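Local coordinates for fiber protein (Human adenovirus 21, PDB 3L88) that forms the trimeric knob domain of the adenovirus fiber, the part that attaches the virus to its host-cell receptor CD46, at residues Cys22-Glu26 against Ile70-Leu74; Arg125-Asn129 against Leu154-Thr158. All coordinates share one frame; numbering follows the deposited sequence.

Contact 1: residues Cys22-Glu26 against Ile70-Leu74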
loop_
_atom_site.group_PDB
_atom_site.type_symbol
_atom_site.label_atom_id
_atom_site.label_comp_id
_atom_site.label_asym_id
_atom_site.label_seq_id
_atom_site.Cartn_x
_atom_site.Cartn_y
_atom_site.Cartn_z
ATOM N N CYS C 22 -4.544 -2.655 24.367
ATOM C CA CYS C 22 -3.135 -2.267 24.379
ATOM C C CYS C 22 -2.878 -1.059 25.281
ATOM O O CYS C 22 -3.815 -0.438 25.782
ATOM C CB CYS C 22 -2.648 -1.965 22.962
ATOM S SG CYS C 22 -3.275 -0.408 22.303
ATOM N N GLN C 23 -1.603 -0.719 25.459
ATOM C CA GLN C 23 -1.212 0.356 26.369
ATOM C C GLN C 23 -0.267 1.366 25.722
ATOM O O GLN C 23 0.920 1.105 25.544
ATOM C CB GLN C 23 -0.601 -0.210 27.648
ATOM C CG GLN C 23 -1.562 -1.068 28.448
ATOM C CD GLN C 23 -1.056 -1.367 29.842
ATOM O OE1 GLN C 23 0.140 -1.559 30.050
ATOM N NE2 GLN C 23 -1.968 -1.413 30.806
ATOM N N ILE C 24 -0.812 2.529 25.386
ATOM C CA ILE C 24 -0.051 3.589 24.744
ATOM C C ILE C 24 0.864 4.302 25.739
ATOM O O ILE C 24 2.051 4.488 25.478
ATOM C CB ILE C 24 -0.994 4.611 24.078
ATOM C CG1 ILE C 24 -1.715 3.959 22.895
ATOM C CG2 ILE C 24 -0.232 5.870 23.669
ATOM C CD1 ILE C 24 -2.968 4.690 22.458
ATOM N N VAL C 25 0.310 4.693 26.882
ATOM C CA VAL C 25 1.096 5.319 27.941
ATOM C C VAL C 25 1.721 4.253 28.827
ATOM O O VAL C 25 1.025 3.575 29.577
ATOM C CB VAL C 25 0.236 6.260 28.802
ATOM C CG1 VAL C 25 1.028 6.760 30.009
ATOM C CG2 VAL C 25 -0.271 7.423 27.962
ATOM N N GLU C 26 3.041 4.121 28.739
ATOM C CA GLU C 26 3.760 3.023 29.382
ATOM C C GLU C 26 3.207 2.640 30.756
ATOM O O GLU C 26 2.883 1.482 30.994
ATOM C CB GLU C 26 5.249 3.356 29.491
ATOM C CG GLU C 26 6.163 2.156 29.332
ATOM C CD GLU C 26 6.177 1.633 27.911
ATOM O OE1 GLU C 26 6.168 2.464 26.975
ATOM O OE2 GLU C 26 6.190 0.394 27.729
ATOM N N ILE C 70 3.485 7.727 19.327
ATOM C CA ILE C 70 2.868 6.555 19.921
ATOM C C ILE C 70 3.611 5.314 19.472
ATOM O O ILE C 70 3.826 5.118 18.278
ATOM C CB ILE C 70 1.394 6.429 19.511
ATOM C CG1 ILE C 70 0.566 7.548 20.153
ATOM C CG2 ILE C 70 0.851 5.055 19.887
ATOM C CD1 ILE C 70 -0.800 7.732 19.529
ATOM N N GLN C 71 4.002 4.479 20.430
ATOM C CA GLN C 71 4.806 3.299 20.134
ATOM C C GLN C 71 4.207 2.054 20.768
ATOM O O GLN C 71 4.027 1.995 21.983
ATOM C CB GLN C 71 6.240 3.495 20.628
ATOM C CG GLN C 71 7.257 2.566 19.979
ATOM C CD GLN C 71 8.641 2.672 20.610
ATOM O OE1 GLN C 71 8.877 2.168 21.709
ATOM N NE2 GLN C 71 9.568 3.315 19.904
ATOM N N LEU C 72 3.908 1.057 19.941
ATOM C CA LEU C 72 3.460 -0.239 20.437
ATOM C C LEU C 72 4.457 -1.327 20.050
ATOM O O LEU C 72 4.694 -1.567 18.867
ATOM C CB LEU C 72 2.072 -0.571 19.886
ATOM C CG LEU C 72 0.970 0.465 20.126
ATOM C CD1 LEU C 72 -0.351 0.029 19.491
ATOM C CD2 LEU C 72 0.797 0.722 21.615
ATOM N N ARG C 73 5.057 -1.964 21.052
ATOM C CA ARG C 73 5.996 -3.063 20.824
ATOM C C ARG C 73 5.338 -4.411 21.095
ATOM O O ARG C 73 4.826 -4.656 22.189
ATOM C CB ARG C 73 7.228 -2.913 21.719
ATOM C CG ARG C 73 8.120 -1.734 21.370
ATOM C CD ARG C 73 9.268 -1.604 22.353
ATOM N NE ARG C 73 8.788 -1.565 23.731
ATOM C CZ ARG C 73 8.331 -0.470 24.335
ATOM N NH1 ARG C 73 8.296 0.686 23.681
ATOM N NH2 ARG C 73 7.909 -0.529 25.592
ATOM N N LEU C 74 5.332 -5.279 20.090
ATOM C CA LEU C 74 4.821 -6.627 20.268
ATOM C C LEU C 74 5.974 -7.621 20.243
ATOM O O LEU C 74 6.806 -7.592 19.342
ATOM C CB LEU C 74 3.805 -6.981 19.181
ATOM C CG LEU C 74 2.748 -5.965 18.734
ATOM C CD1 LEU C 74 1.513 -6.695 18.217
ATOM C CD2 LEU C 74 2.365 -5.001 19.839
#

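Contact 2: residues Arg125-Asn129 against Leu154-Thr158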
loop_
_atom_site.group_PDB
_atom_site.type_symbol
_atom_site.label_atom_id
_atom_site.label_comp_id
_atom_site.label_asym_id
_atom_site.label_seq_id
_atom_site.Cartn_x
_atom_site.Cartn_y
_atom_site.Cartn_z
ATOM N N ARG C 125 22.895 -0.366 12.580
ATOM C CA ARG C 125 22.883 -0.206 11.129
ATOM C C ARG C 125 21.765 -1.049 10.516
ATOM O O ARG C 125 22.006 -1.872 9.630
ATOM C CB ARG C 125 24.233 -0.615 10.539
ATOM C CG ARG C 125 25.429 0.070 11.183
ATOM C CD ARG C 125 26.682 -0.783 11.066
ATOM N NE ARG C 125 26.856 -1.315 9.716
ATOM C CZ ARG C 125 27.949 -1.942 9.293
ATOM N NH1 ARG C 125 28.979 -2.115 10.112
ATOM N NH2 ARG C 125 28.015 -2.392 8.048
ATOM N N ASP C 126 20.541 -0.821 10.986
ATOM C CA ASP C 126 19.445 -1.772 10.807
ATOM C C ASP C 126 18.318 -1.198 9.949
ATOM O O ASP C 126 17.158 -1.578 10.102
ATOM C CB ASP C 126 18.897 -2.190 12.171
ATOM C CG ASP C 126 18.802 -1.025 13.137
ATOM O OD1 ASP C 126 19.343 0.054 12.817
ATOM O OD2 ASP C 126 18.186 -1.181 14.209
ATOM N N SER C 127 18.666 -0.284 9.048
ATOM C CA SER C 127 17.685 0.324 8.159
ATOM C C SER C 127 16.757 -0.732 7.580
ATOM O O SER C 127 15.558 -0.507 7.455
ATOM C CB SER C 127 18.379 1.083 7.028
ATOM O OG SER C 127 19.124 2.177 7.533
ATOM N N GLU C 128 17.317 -1.895 7.262
ATOM C CA GLU C 128 16.605 -2.906 6.487
ATOM C C GLU C 128 15.499 -3.593 7.280
ATOM O O GLU C 128 14.755 -4.410 6.733
ATOM C CB GLU C 128 17.576 -3.952 5.939
ATOM C CG GLU C 128 18.378 -3.480 4.749
ATOM C CD GLU C 128 19.687 -4.225 4.610
ATOM O OE1 GLU C 128 19.652 -5.466 4.458
ATOM O OE2 GLU C 128 20.750 -3.567 4.656
ATOM N N ASN C 129 15.396 -3.267 8.564
ATOM C CA ASN C 129 14.371 -3.857 9.420
ATOM C C ASN C 129 13.111 -3.001 9.481
ATOM O O ASN C 129 12.142 -3.345 10.158
ATOM C CB ASN C 129 14.906 -4.073 10.836
ATOM C CG ASN C 129 15.940 -5.165 10.907
ATOM O OD1 ASN C 129 17.007 -5.060 10.304
ATOM N ND2 ASN C 129 15.641 -6.216 11.665
ATOM N N LEU C 154 10.728 -4.515 12.282
ATOM C CA LEU C 154 10.610 -5.962 12.415
ATOM C C LEU C 154 11.818 -6.569 13.124
ATOM O O LEU C 154 12.970 -6.317 12.751
ATOM C CB LEU C 154 10.404 -6.613 11.046
ATOM C CG LEU C 154 9.153 -6.178 10.281
ATOM C CD1 LEU C 154 9.161 -6.774 8.888
ATOM C CD2 LEU C 154 7.887 -6.562 11.031
ATOM N N ASN C 155 11.540 -7.359 14.157
ATOM C CA ASN C 155 12.588 -8.006 14.931
ATOM C C ASN C 155 13.633 -7.011 15.422
ATOM O O ASN C 155 13.328 -6.115 16.209
ATOM C CB ASN C 155 13.230 -9.126 14.116
ATOM C CG ASN C 155 12.245 -10.240 13.785
ATOM O OD1 ASN C 155 11.316 -10.512 14.550
ATOM N ND2 ASN C 155 12.436 -10.880 12.638
ATOM N N SER C 156 14.868 -7.176 14.964
ATOM C CA SER C 156 15.938 -6.228 15.275
ATOM C C SER C 156 16.334 -6.187 16.755
ATOM O O SER C 156 17.518 -6.181 17.081
ATOM C CB SER C 156 15.578 -4.824 14.793
ATOM O OG SER C 156 16.531 -3.883 15.258
ATOM N N ARG C 157 15.346 -6.144 17.641
ATOM C CA ARG C 157 15.600 -5.938 19.063
ATOM C C ARG C 157 15.010 -7.069 19.897
ATOM O O ARG C 157 13.888 -7.508 19.652
ATOM C CB ARG C 157 14.992 -4.606 19.510
ATOM C CG ARG C 157 15.455 -4.124 20.873
ATOM C CD ARG C 157 16.875 -3.577 20.806
ATOM N NE ARG C 157 17.016 -2.522 19.803
ATOM C CZ ARG C 157 17.632 -2.673 18.634
ATOM N NH1 ARG C 157 18.163 -3.843 18.306
ATOM N NH2 ARG C 157 17.711 -1.655 17.788
ATOM N N THR C 158 15.761 -7.533 20.890
ATOM C CA THR C 158 15.187 -8.367 21.944
ATOM C C THR C 158 15.270 -7.687 23.312
ATOM O O THR C 158 16.020 -6.727 23.500
ATOM C CB THR C 158 15.856 -9.751 22.018
ATOM O OG1 THR C 158 15.167 -10.560 22.977
ATOM C CG2 THR C 158 17.315 -9.625 22.434
#

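Contact 1: residues Cys22-Glu26 against Ile70-Leu74
I24 lays its two branches against I70: its methyl CG2 comes to 4.0 Å from I70 CG1 and about equally near I70 CG2, and the two branched side chains meet at a slant. In both isoleucines CG1 stands beside the backbone N (chi1 -68° and -69°), so each puts CG2 beside its own carbonyl carbon and the pair interlocks methyl against methylene. Two residues on from I70, L72 pushes its fork into the hollow between C22, Q23 and I24. Its CD1 reaches C22 SG at 4.1 Å, while CD2 lies 3.9 Å from Q23 O and 4.3 Å from I24 CG1. L52 of strand 45-54 touches C22, I24 and I70, and L35 of strand 33-42 touches C22 and L72, so the facing sheet helps to close this apolar patch. At the exposed end, E26, bent at chi2, swings its carboxylate to the edge of the R73 guanidinium, and E26 OE2 pairs with R73 NH2 at 2.9 Å as a salt bridge whose hydrogen bond is weak, with the two planes 22° apart. The N88 amide hydrogen-bonds both Q23 O and R73 N, tying loop to strand. The arrangement is that of a loop packed across the edge of the beta-sandwich of the adenovirus fiber knob, touching both sheets beside strand 67-76, outermost in its sheet within this chain.

Contact 2: residues Arg125-Asn129 against Leu154-Thr158
N129 ND2 is gripped by two carbonyl oxygens: L154 O across the contact, at 2.9 Å, and P119 O from a neighbouring loop. The first bond is nearly straight (171°), and L154 O lies close to the amide plane of N129, which helps fix the rotation of that amide. With CG beside the backbone N (chi1 -70°), the same side chain passes over S156, whose CB packs 3.4 Å from N129 ND2. The backbone returns the bond, L154 N donating to N129 O at 2.8 Å, so N129 holds both polar backbone atoms of L154. Farther along, D126 OD2 takes a weak hydrogen bond from S156 OG at 3.3 Å and a long salt bridge from R157 NH2 at 3.6 Å, R157 bending at chi2 and chi3 to bring its guanidinium edge there. The stronger partner of D126 is R143 of the second subunit, which binds OD1, and E128 OE1 meets K17 of that subunit. The chemistry therefore implies two grades of attachment: straight, buried amide bonds that lock the turn before strand 130-138 to the end of the neighbouring strand 145-154, and weak or long bonds from S156 and R157 to D126, whose carboxylate is held more strongly, and probably stabilised, by R143 across the subunit interface.

Both contacts involve the four-stranded sheet, but at different places: contact 1 covers strand 67-76, one outermost strand within this chain, while contact 2 joins the turn leading into strand 130-138, the other outermost strand, to the end of its neighbour 145-154. Their centres lie 18 Å apart, and their nearest atoms, about 7 Å apart, do not touch. Contact 1 sits nearer the centre of the chain and is mainly apolar, with its ion pair at the exposed end; no other subunit touches its segments. Contact 2 lies farther out, yet is largely buried and mainly polar, and a second subunit reaches D126, S127 and E128. One closes the sandwich of a single chain; the other also borders the trimer interface.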